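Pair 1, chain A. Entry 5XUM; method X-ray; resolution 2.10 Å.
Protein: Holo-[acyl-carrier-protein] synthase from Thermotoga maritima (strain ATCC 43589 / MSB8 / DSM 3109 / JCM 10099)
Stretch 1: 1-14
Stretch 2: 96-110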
# COMPACT_ATOMS: atom_id res chain seq x y z
N MET A 1 -1.01 -7.38 7.99
CA MET A 1 -2.05 -7.27 6.93
C MET A 1 -2.50 -5.83 6.73
O MET A 1 -2.46 -5.02 7.66
CB MET A 1 -3.26 -8.15 7.26
CG MET A 1 -3.95 -7.80 8.57
SD MET A 1 -5.59 -8.54 8.71
CE MET A 1 -6.08 -7.94 10.33
N ILE A 2 -2.94 -5.51 5.51
CA ILE A 2 -3.49 -4.20 5.20
C ILE A 2 -4.95 -4.13 5.64
O ILE A 2 -5.77 -4.96 5.23
CB ILE A 2 -3.33 -3.85 3.70
CG1 ILE A 2 -1.84 -3.74 3.35
CG2 ILE A 2 -4.06 -2.56 3.36
CD1 ILE A 2 -1.53 -3.76 1.87
N VAL A 3 -5.25 -3.14 6.47
CA VAL A 3 -6.59 -2.92 7.01
C VAL A 3 -7.43 -2.08 6.03
O VAL A 3 -8.62 -2.33 5.85
CB VAL A 3 -6.52 -2.25 8.41
CG1 VAL A 3 -7.89 -1.80 8.90
CG2 VAL A 3 -5.88 -3.20 9.41
N GLY A 4 -6.79 -1.09 5.41
CA GLY A 4 -7.46 -0.23 4.44
C GLY A 4 -6.50 0.75 3.80
O GLY A 4 -5.42 1.02 4.34
N VAL A 5 -6.88 1.28 2.64
CA VAL A 5 -6.09 2.31 1.95
C VAL A 5 -6.96 3.51 1.59
O VAL A 5 -8.17 3.37 1.39
CB VAL A 5 -5.35 1.78 0.69
CG1 VAL A 5 -4.42 0.63 1.05
CG2 VAL A 5 -6.34 1.38 -0.41
N GLY A 6 -6.34 4.69 1.52
CA GLY A 6 -7.06 5.90 1.18
C GLY A 6 -6.19 6.82 0.34
O GLY A 6 -4.98 6.94 0.58
N ILE A 7 -6.81 7.44 -0.65
CA ILE A 7 -6.14 8.42 -1.51
C ILE A 7 -7.05 9.66 -1.57
O ILE A 7 -8.27 9.54 -1.54
CB ILE A 7 -5.85 7.84 -2.92
CG1 ILE A 7 -4.83 8.69 -3.68
CG2 ILE A 7 -7.12 7.72 -3.76
CD1 ILE A 7 -3.38 8.33 -3.43
N ASP A 8 -6.45 10.85 -1.60
CA ASP A 8 -7.22 12.08 -1.78
C ASP A 8 -6.47 13.09 -2.63
O ASP A 8 -5.27 13.29 -2.44
CB ASP A 8 -7.62 12.71 -0.44
CG ASP A 8 -8.78 13.69 -0.58
OD1 ASP A 8 -8.63 14.87 -0.19
OD2 ASP A 8 -9.84 13.28 -1.10
N VAL A 9 -7.18 13.73 -3.55
CA VAL A 9 -6.62 14.78 -4.40
C VAL A 9 -7.44 16.07 -4.25
O VAL A 9 -8.67 16.03 -4.26
CB VAL A 9 -6.51 14.33 -5.88
CG1 VAL A 9 -7.87 14.05 -6.50
CG2 VAL A 9 -5.73 15.35 -6.72
N LEU A 10 -6.76 17.20 -4.08
CA LEU A 10 -7.44 18.49 -4.03
C LEU A 10 -6.58 19.63 -4.58
O LEU A 10 -5.36 19.64 -4.39
CB LEU A 10 -7.97 18.81 -2.62
CG LEU A 10 -7.07 18.72 -1.39
CD1 LEU A 10 -6.18 19.94 -1.27
CD2 LEU A 10 -7.91 18.56 -0.13
N GLU A 11 -7.24 20.57 -5.25
CA GLU A 11 -6.57 21.76 -5.77
C GLU A 11 -6.32 22.71 -4.60
O GLU A 11 -7.26 23.16 -3.95
CB GLU A 11 -7.42 22.42 -6.86
CG GLU A 11 -6.65 23.40 -7.74
CD GLU A 11 -7.37 23.73 -9.04
OE1 GLU A 11 -8.59 23.50 -9.14
OE2 GLU A 11 -6.70 24.23 -9.98
N VAL A 12 -5.04 22.99 -4.35
CA VAL A 12 -4.62 23.83 -3.21
C VAL A 12 -5.29 25.20 -3.23
O VAL A 12 -5.82 25.64 -2.20
CB VAL A 12 -3.08 23.98 -3.16
CG1 VAL A 12 -2.66 25.04 -2.15
CG2 VAL A 12 -2.41 22.65 -2.84
N GLU A 13 -5.28 25.85 -4.39
CA GLU A 13 -5.80 27.22 -4.55
C GLU A 13 -7.27 27.38 -4.14
O GLU A 13 -7.67 28.45 -3.68
CB GLU A 13 -5.60 27.71 -5.99
CG GLU A 13 -5.60 29.22 -6.14
CD GLU A 13 -5.65 29.67 -7.59
OE1 GLU A 13 -4.75 30.45 -7.99
OE2 GLU A 13 -6.56 29.25 -8.33
N ARG A 14 -8.06 26.32 -4.31
CA ARG A 14 -9.48 26.37 -3.98
C ARG A 14 -9.82 25.97 -2.54
O ARG A 14 -10.99 25.89 -2.16
CB ARG A 14 -10.31 25.58 -5.01
CG ARG A 14 -10.46 26.31 -6.34
CD ARG A 14 -11.56 25.71 -7.20
NE ARG A 14 -11.11 24.53 -7.94
CZ ARG A 14 -11.39 23.27 -7.60
NH1 ARG A 14 -10.93 22.27 -8.35
NH2 ARG A 14 -12.12 23.01 -6.53
N SER A 96 2.13 14.82 -0.92
CA SER A 96 2.84 15.60 -1.92
C SER A 96 1.92 16.70 -2.43
O SER A 96 0.70 16.52 -2.46
CB SER A 96 3.28 14.71 -3.07
OG SER A 96 4.10 15.41 -3.98
N HIS A 97 2.49 17.84 -2.81
CA HIS A 97 1.70 18.89 -3.48
C HIS A 97 2.47 19.66 -4.50
O HIS A 97 3.62 20.05 -4.27
CB HIS A 97 1.01 19.83 -2.49
CG HIS A 97 1.81 20.14 -1.24
ND1 HIS A 97 2.99 20.78 -1.28
CD2 HIS A 97 1.54 19.89 0.10
CE1 HIS A 97 3.46 20.92 -0.03
NE2 HIS A 97 2.57 20.37 0.82
N ASP A 98 1.84 19.84 -5.66
CA ASP A 98 2.31 20.73 -6.71
C ASP A 98 1.06 21.27 -7.43
O ASP A 98 0.58 20.67 -8.39
CB ASP A 98 3.24 20.00 -7.69
CG ASP A 98 3.87 20.94 -8.72
OD1 ASP A 98 4.48 20.45 -9.69
OD2 ASP A 98 3.76 22.18 -8.56
N ARG A 99 0.55 22.39 -6.92
CA ARG A 99 -0.76 22.96 -7.32
C ARG A 99 -1.92 22.09 -6.85
O ARG A 99 -2.91 22.60 -6.32
CB ARG A 99 -0.85 23.24 -8.83
CG ARG A 99 0.08 24.33 -9.33
CD ARG A 99 -0.55 25.19 -10.42
NE ARG A 99 -0.99 24.41 -11.58
CZ ARG A 99 -2.26 24.16 -11.89
NH1 ARG A 99 -3.25 24.61 -11.12
NH2 ARG A 99 -2.55 23.45 -12.97
N PHE A 100 -1.81 20.78 -7.06
CA PHE A 100 -2.74 19.82 -6.49
C PHE A 100 -2.03 19.06 -5.38
O PHE A 100 -0.88 18.66 -5.53
CB PHE A 100 -3.23 18.84 -7.56
CG PHE A 100 -4.21 19.44 -8.53
CD1 PHE A 100 -5.58 19.31 -8.33
CD2 PHE A 100 -3.77 20.13 -9.66
CE1 PHE A 100 -6.49 19.86 -9.23
CE2 PHE A 100 -4.67 20.69 -10.55
CZ PHE A 100 -6.03 20.55 -10.34
N ALA A 101 -2.72 18.87 -4.26
CA ALA A 101 -2.21 18.06 -3.16
C ALA A 101 -2.70 16.63 -3.30
O ALA A 101 -3.87 16.40 -3.61
CB ALA A 101 -2.63 18.64 -1.82
N VAL A 102 -1.81 15.66 -3.11
CA VAL A 102 -2.19 14.24 -3.11
C VAL A 102 -1.71 13.58 -1.81
O VAL A 102 -0.52 13.63 -1.48
CB VAL A 102 -1.67 13.47 -4.34
CG1 VAL A 102 -2.08 12.00 -4.29
CG2 VAL A 102 -2.18 14.10 -5.63
N ALA A 103 -2.65 12.99 -1.08
CA ALA A 103 -2.34 12.31 0.18
C ALA A 103 -2.64 10.82 0.10
O ALA A 103 -3.62 10.41 -0.52
CB ALA A 103 -3.11 12.94 1.32
N LEU A 104 -1.78 10.04 0.73
CA LEU A 104 -1.89 8.58 0.76
C LEU A 104 -1.86 8.09 2.21
O LEU A 104 -1.00 8.50 2.99
CB LEU A 104 -0.72 7.97 -0.02
CG LEU A 104 -0.47 6.46 0.09
CD1 LEU A 104 -1.54 5.68 -0.66
CD2 LEU A 104 0.91 6.11 -0.43
N VAL A 105 -2.82 7.24 2.56
CA VAL A 105 -2.84 6.60 3.88
C VAL A 105 -3.02 5.09 3.69
O VAL A 105 -3.95 4.65 3.02
CB VAL A 105 -3.95 7.17 4.80
CG1 VAL A 105 -4.06 6.38 6.10
CG2 VAL A 105 -3.70 8.64 5.11
N VAL A 106 -2.10 4.31 4.26
CA VAL A 106 -2.21 2.86 4.27
C VAL A 106 -2.22 2.38 5.73
O VAL A 106 -1.26 2.60 6.47
CB VAL A 106 -1.08 2.17 3.48
CG1 VAL A 106 -1.17 0.65 3.61
CG2 VAL A 106 -1.11 2.58 2.00
N LEU A 107 -3.32 1.75 6.12
CA LEU A 107 -3.46 1.24 7.49
C LEU A 107 -3.10 -0.24 7.55
O LEU A 107 -3.54 -1.03 6.72
CB LEU A 107 -4.88 1.50 8.02
CG LEU A 107 -5.37 2.96 8.02
CD1 LEU A 107 -6.80 3.04 8.53
CD2 LEU A 107 -4.47 3.87 8.83
N GLU A 108 -2.28 -0.59 8.53
CA GLU A 108 -1.72 -1.93 8.65
C GLU A 108 -1.88 -2.45 10.08
O GLU A 108 -1.72 -1.70 11.05
CB GLU A 108 -0.24 -1.92 8.25
CG GLU A 108 0.48 -3.27 8.34
CD GLU A 108 1.98 -3.17 8.10
OE1 GLU A 108 2.61 -2.20 8.57
OE2 GLU A 108 2.53 -4.09 7.46
N LYS A 109 -2.20 -3.74 10.19
CA LYS A 109 -2.15 -4.43 11.48
C LYS A 109 -0.98 -5.41 11.46
O LYS A 109 -0.99 -6.40 10.73
CB LYS A 109 -3.48 -5.14 11.79
CG LYS A 109 -3.44 -6.12 12.96
CD LYS A 109 -3.05 -5.46 14.27
CE LYS A 109 -2.93 -6.49 15.39
NZ LYS A 109 -2.12 -5.95 16.53
N ARG A 110 0.05 -5.09 12.24
CA ARG A 110 1.18 -5.99 12.41
C ARG A 110 1.00 -6.80 13.68
O ARG A 110 0.48 -6.29 14.68
CB ARG A 110 2.49 -5.21 12.52
CG ARG A 110 2.98 -4.57 11.24
CD ARG A 110 4.41 -4.11 11.43
NE ARG A 110 4.83 -3.12 10.45
CZ ARG A 110 5.96 -2.42 10.53
NH1 ARG A 110 6.78 -2.59 11.56
NH2 ARG A 110 6.26 -1.53 9.59
O HOH W 1 1.27 -6.45 6.73
O HOH W 2 -3.88 25.12 -6.72

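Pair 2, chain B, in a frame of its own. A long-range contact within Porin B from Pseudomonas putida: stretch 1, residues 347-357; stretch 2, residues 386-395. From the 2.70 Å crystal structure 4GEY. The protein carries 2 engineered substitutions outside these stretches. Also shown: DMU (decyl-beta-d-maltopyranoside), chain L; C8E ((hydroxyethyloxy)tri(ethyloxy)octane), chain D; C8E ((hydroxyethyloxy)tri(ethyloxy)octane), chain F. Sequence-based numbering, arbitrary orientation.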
# COMPACT_ATOMS: atom_id res chain seq x y z
N ASP B 347 17.62 11.23 -3.14
CA ASP B 347 17.04 11.16 -1.81
C ASP B 347 17.56 10.00 -0.95
O ASP B 347 18.03 8.97 -1.46
CB ASP B 347 15.51 11.25 -1.83
CG ASP B 347 14.84 10.04 -2.48
OD1 ASP B 347 15.47 9.41 -3.36
OD2 ASP B 347 13.68 9.73 -2.12
N ILE B 348 17.53 10.22 0.36
CA ILE B 348 17.93 9.20 1.32
C ILE B 348 16.74 8.87 2.20
O ILE B 348 16.18 9.77 2.83
CB ILE B 348 19.06 9.69 2.20
CG1 ILE B 348 20.29 10.00 1.36
CG2 ILE B 348 19.43 8.63 3.21
CD1 ILE B 348 21.44 10.53 2.14
N GLY B 349 16.34 7.61 2.25
CA GLY B 349 15.21 7.22 3.07
C GLY B 349 15.57 6.30 4.22
O GLY B 349 16.48 5.47 4.10
N PHE B 350 14.87 6.46 5.35
CA PHE B 350 14.95 5.49 6.42
C PHE B 350 13.61 5.36 7.15
O PHE B 350 13.00 6.37 7.50
CB PHE B 350 16.03 5.84 7.42
CG PHE B 350 16.02 4.98 8.62
CD1 PHE B 350 16.45 3.67 8.54
CD2 PHE B 350 15.54 5.45 9.83
CE1 PHE B 350 16.42 2.84 9.65
CE2 PHE B 350 15.51 4.64 10.94
CZ PHE B 350 15.95 3.33 10.85
N GLY B 351 13.17 4.13 7.38
CA GLY B 351 11.90 3.89 8.02
C GLY B 351 11.89 2.69 8.94
O GLY B 351 12.53 1.68 8.67
N VAL B 352 11.14 2.78 10.03
CA VAL B 352 10.98 1.67 10.96
C VAL B 352 9.50 1.46 11.15
O VAL B 352 8.76 2.43 11.29
CB VAL B 352 11.56 1.96 12.36
CG1 VAL B 352 12.03 0.66 13.02
CG2 VAL B 352 12.69 2.96 12.29
N ALA B 353 9.07 0.21 11.14
CA ALA B 353 7.67 -0.12 11.34
C ALA B 353 7.54 -1.23 12.36
O ALA B 353 8.39 -2.10 12.43
CB ALA B 353 7.02 -0.55 10.05
N ARG B 354 6.47 -1.17 13.13
CA ARG B 354 6.14 -2.21 14.09
C ARG B 354 4.75 -2.71 13.74
O ARG B 354 3.84 -1.92 13.53
CB ARG B 354 6.16 -1.63 15.50
CG ARG B 354 5.60 -2.53 16.56
CD ARG B 354 5.51 -1.83 17.90
NE ARG B 354 4.88 -2.72 18.86
CZ ARG B 354 3.60 -2.67 19.20
NH1 ARG B 354 2.81 -1.76 18.67
NH2 ARG B 354 3.11 -3.54 20.09
N ILE B 355 4.61 -4.02 13.64
CA ILE B 355 3.33 -4.65 13.30
C ILE B 355 2.95 -5.64 14.38
O ILE B 355 3.53 -6.73 14.48
CB ILE B 355 3.42 -5.39 11.97
CG1 ILE B 355 3.90 -4.43 10.87
CG2 ILE B 355 2.09 -6.01 11.62
CD1 ILE B 355 4.45 -5.12 9.62
N HIS B 356 1.98 -5.28 15.20
CA HIS B 356 1.60 -6.14 16.31
C HIS B 356 0.40 -7.05 16.00
O HIS B 356 -0.58 -6.62 15.40
CB HIS B 356 1.32 -5.31 17.56
CG HIS B 356 0.90 -6.12 18.74
ND1 HIS B 356 -0.42 -6.22 19.14
CD2 HIS B 356 1.61 -6.87 19.61
CE1 HIS B 356 -0.49 -6.99 20.20
NE2 HIS B 356 0.72 -7.41 20.51
N VAL B 357 0.50 -8.32 16.42
CA VAL B 357 -0.57 -9.28 16.21
C VAL B 357 -1.47 -9.41 17.43
O VAL B 357 -0.99 -9.64 18.55
CB VAL B 357 -0.04 -10.70 15.89
CG1 VAL B 357 -1.21 -11.61 15.54
CG2 VAL B 357 0.98 -10.66 14.76
N GLN B 386 2.40 -16.05 16.80
CA GLN B 386 2.64 -14.78 16.14
C GLN B 386 2.50 -13.61 17.09
O GLN B 386 1.45 -13.42 17.70
CB GLN B 386 1.70 -14.62 14.95
CG GLN B 386 1.98 -15.60 13.86
CD GLN B 386 1.11 -15.37 12.66
OE1 GLN B 386 -0.09 -15.65 12.68
NE2 GLN B 386 1.71 -14.86 11.59
N ARG B 387 3.57 -12.83 17.20
CA ARG B 387 3.66 -11.77 18.21
C ARG B 387 3.85 -10.38 17.60
O ARG B 387 2.89 -9.62 17.48
CB ARG B 387 4.73 -12.12 19.26
CG ARG B 387 4.85 -13.63 19.50
CD ARG B 387 5.94 -14.00 20.51
NE ARG B 387 5.41 -14.18 21.86
CZ ARG B 387 5.40 -15.34 22.51
NH1 ARG B 387 5.91 -16.43 21.95
NH2 ARG B 387 4.88 -15.40 23.73
N THR B 388 5.07 -10.01 17.22
CA THR B 388 5.31 -8.67 16.69
C THR B 388 6.43 -8.69 15.67
O THR B 388 7.52 -9.19 15.94
CB THR B 388 5.69 -7.67 17.80
OG1 THR B 388 4.77 -7.79 18.90
CG2 THR B 388 5.67 -6.25 17.27
N GLU B 389 6.16 -8.14 14.49
CA GLU B 389 7.10 -8.10 13.39
C GLU B 389 7.58 -6.67 13.25
O GLU B 389 6.79 -5.72 13.33
CB GLU B 389 6.42 -8.54 12.10
CG GLU B 389 7.24 -8.36 10.83
CD GLU B 389 6.48 -8.76 9.55
OE1 GLU B 389 6.57 -8.02 8.54
OE2 GLU B 389 5.79 -9.80 9.54
N TYR B 390 8.89 -6.50 13.05
CA TYR B 390 9.44 -5.18 12.79
C TYR B 390 10.06 -5.14 11.40
O TYR B 390 10.60 -6.14 10.93
CB TYR B 390 10.48 -4.79 13.85
CG TYR B 390 9.89 -4.57 15.23
CD1 TYR B 390 9.54 -5.65 16.03
CD2 TYR B 390 9.69 -3.29 15.73
CE1 TYR B 390 9.01 -5.47 17.29
CE2 TYR B 390 9.16 -3.09 16.99
CZ TYR B 390 8.82 -4.19 17.77
OH TYR B 390 8.28 -4.02 19.01
N ASN B 391 9.95 -3.99 10.74
CA ASN B 391 10.59 -3.81 9.44
C ASN B 391 11.37 -2.53 9.45
O ASN B 391 10.95 -1.55 10.08
CB ASN B 391 9.56 -3.73 8.31
CG ASN B 391 8.92 -5.06 7.98
OD1 ASN B 391 9.19 -5.66 6.93
ND2 ASN B 391 8.04 -5.53 8.86
N ALA B 392 12.50 -2.52 8.75
CA ALA B 392 13.25 -1.29 8.54
C ALA B 392 13.88 -1.25 7.16
O ALA B 392 14.36 -2.27 6.65
CB ALA B 392 14.29 -1.10 9.63
N GLU B 393 13.87 -0.07 6.55
CA GLU B 393 14.53 0.12 5.27
C GLU B 393 15.40 1.38 5.27
O GLU B 393 15.02 2.43 5.79
CB GLU B 393 13.49 0.18 4.15
CG GLU B 393 14.06 0.35 2.73
CD GLU B 393 12.98 0.28 1.63
OE1 GLU B 393 11.89 -0.29 1.90
OE2 GLU B 393 13.21 0.78 0.51
N LEU B 394 16.58 1.26 4.70
CA LEU B 394 17.38 2.43 4.39
C LEU B 394 17.64 2.40 2.88
O LEU B 394 18.06 1.37 2.35
CB LEU B 394 18.69 2.39 5.17
CG LEU B 394 19.82 3.27 4.63
CD1 LEU B 394 19.43 4.73 4.75
CD2 LEU B 394 21.16 2.96 5.32
N TYR B 395 17.36 3.50 2.20
CA TYR B 395 17.57 3.52 0.76
C TYR B 395 18.28 4.77 0.26
O TYR B 395 18.39 5.77 0.97
CB TYR B 395 16.26 3.28 -0.01
CG TYR B 395 15.27 4.44 -0.09
CD1 TYR B 395 15.55 5.57 -0.85
CD2 TYR B 395 14.05 4.39 0.54
CE1 TYR B 395 14.67 6.60 -0.95
CE2 TYR B 395 13.14 5.43 0.45
CZ TYR B 395 13.46 6.54 -0.30
OH TYR B 395 12.59 7.60 -0.41
C1 DMU L . 9.89 -8.87 20.82
C2 DMU L . 8.97 -9.89 21.27
C3 DMU L . 9.30 -10.78 22.41
C4 DMU L . 10.40 -10.23 23.35
O5 DMU L . 11.51 -9.63 22.47
C6 DMU L . 11.02 -8.53 21.67
O7 DMU L . 8.12 -11.02 23.22
O16 DMU L . 12.12 -7.96 20.95
C18 DMU L . 12.33 -6.55 21.02
C19 DMU L . 13.25 -5.89 19.96
C22 DMU L . 12.64 -4.97 18.85
C25 DMU L . 13.63 -4.38 17.83
C28 DMU L . 13.13 -3.74 16.55
C31 DMU L . 14.11 -3.68 15.40
C34 DMU L . 13.82 -2.80 14.20
C37 DMU L . 14.22 -3.28 12.84
O49 DMU L . 9.06 -7.65 20.58
O55 DMU L . 8.53 -10.65 20.08
C57 DMU L . 10.92 -11.15 24.20
O61 DMU L . 12.27 -11.05 24.50
C5 DMU L . 7.21 -12.56 24.82
C7 DMU L . 8.01 -13.33 25.72
C8 DMU L . 8.49 -14.59 25.15
C9 DMU L . 9.36 -14.37 23.88
O1 DMU L . 8.81 -13.20 23.04
C10 DMU L . 7.72 -12.34 23.46
O2 DMU L . 9.28 -15.27 26.09
O3 DMU L . 6.90 -11.27 25.46
O4 DMU L . 7.19 -13.62 26.90
C11 DMU L . 9.40 -15.45 23.12
O6 DMU L . 10.15 -15.40 21.96
C1 C8E D . 21.55 -2.99 -3.72
C2 C8E D . 21.85 -3.40 -2.28
C3 C8E D . 22.90 -2.49 -1.66
C4 C8E D . 22.33 -1.80 -0.43
C5 C8E D . 22.01 -0.32 -0.67
C6 C8E D . 22.63 0.61 0.37
C7 C8E D . 21.75 1.83 0.65
C8 C8E D . 22.15 2.50 1.97
O9 C8E D . 22.99 3.63 1.78
C10 C8E D . 22.46 4.85 2.28
C11 C8E D . 23.56 5.78 2.80
O12 C8E D . 24.57 6.06 1.83
C13 C8E D . 25.06 7.39 1.92
C14 C8E D . 25.67 7.89 0.60
O15 C8E D . 26.67 8.87 0.81
C16 C8E D . 26.46 10.08 0.09
C17 C8E D . 27.58 10.37 -0.90
O18 C8E D . 27.32 11.58 -1.61
C19 C8E D . 28.27 12.62 -1.39
C20 C8E D . 28.30 13.51 -2.63
O21 C8E D . 29.61 13.97 -2.91
C7 C8E F . 17.79 -1.00 7.68
C8 C8E F . 19.03 -1.84 7.43
O9 C8E F . 19.78 -1.89 8.63
C10 C8E F . 20.37 -3.15 8.88
C11 C8E F . 21.07 -3.12 10.24
O12 C8E F . 21.55 -4.41 10.58
C13 C8E F . 21.52 -4.60 11.98
C14 C8E F . 22.32 -5.84 12.40
O15 C8E F . 22.77 -5.63 13.72
C16 C8E F . 22.00 -6.30 14.71
C17 C8E F . 22.25 -7.81 14.64
O18 C8E F . 23.54 -8.08 15.15
C19 C8E F . 23.52 -8.49 16.50
C20 C8E F . 24.85 -9.19 16.79
O21 C8E F . 25.79 -8.86 15.78

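What backbone arrangement do the two pairs share? Each is an antiparallel two-strand ladder, with strand directions 162° apart in pair 1 and 173° in pair 2, and the central residues superpose with an RMSD of 0.4 Å. G6(A) falls on G351(B), D8(A) on A353(B) and L10(A) on I355(B), facing V105(A), A103(A) and A101(A) in pair 1 and E393(B), N391(B) and E389(B) in pair 2. At each of these pairings two backbone hydrogen bonds close a ring: G6(A) N donates to V105(A) O at 2.8 Å and V105(A) N to G6(A) O at 2.9 Å, while G351(B) N reaches E393(B) O at 3.0 Å and E393(B) N reaches G351(B) O at 3.1 Å. Because these bonds use only main-chain atoms, very different side chains can ride on the same frame.

Where do the ladders part? They do so around G4(A), which matches G349(B) less tightly than its neighbours match theirs. In pair 2 the register runs on unbroken, and G349(B) N donates to Y395(B) O at 3.0 Å while Y395(B) N returns a bond to G349(B) O at 2.9 Å. Pair 1 has a beta bulge here: L107(A) N still donates to G4(A) O at 2.8 Å, but L107(A) O takes its bond from V3(A) N, at 2.7 Å.

How is the space beside that matched glycine filled? In pair 2 the Y395(B) ring lies flat over it, with G349(B) CA 3.8 Å from the centroid of the Y395(B) ring; a CB on this glycine would run into Y395(B) CE2. The ring's far end is tied down as well, since Y395(B) OH donates to D347(B) OD2 at 2.9 Å. L107(A), the counterpart of Y395(B), has a shorter aliphatic chain, and its CB packs against V3(A) CB at 4.1 Å.

What covers the face that carries V5(A), I7(A) and V9(A)? In pair 1 it is a run of aliphatic contacts: V5(A) CG1 meets V106(A) CG2 at 4.0 Å, and V9(A) CG2 lies 3.9 Å from V102(A) CG2. The matched positions in pair 2 are F350(B), V352(B) and R354(B). There F350(B) turns its ring edge to L394(B), with F350(B) CD1 4.2 Å from L394(B) CB, and the aliphatic part of R354(B) packs beside Y390(B), R354(B) CG lying 3.6 Å from Y390(B) CE2. Detergent adds to this face: the decyl maltoside lies over the Y390(B) ring, its C28 3.6 Å from Y390(B) CD2.

How does this face end at E11(A) and its match H356(B)? E11(A) lays its CG over the F100(A) ring, 4.1 Å from the centroid of that ring, and E11(A) OE2 forms a long salt bridge with R99(A) NH1 at 3.7 Å. H356(B) instead faces the small T388(B), its ring edge approaching the hydroxyl with H356(B) CD2 3.4 Å from T388(B) OG1.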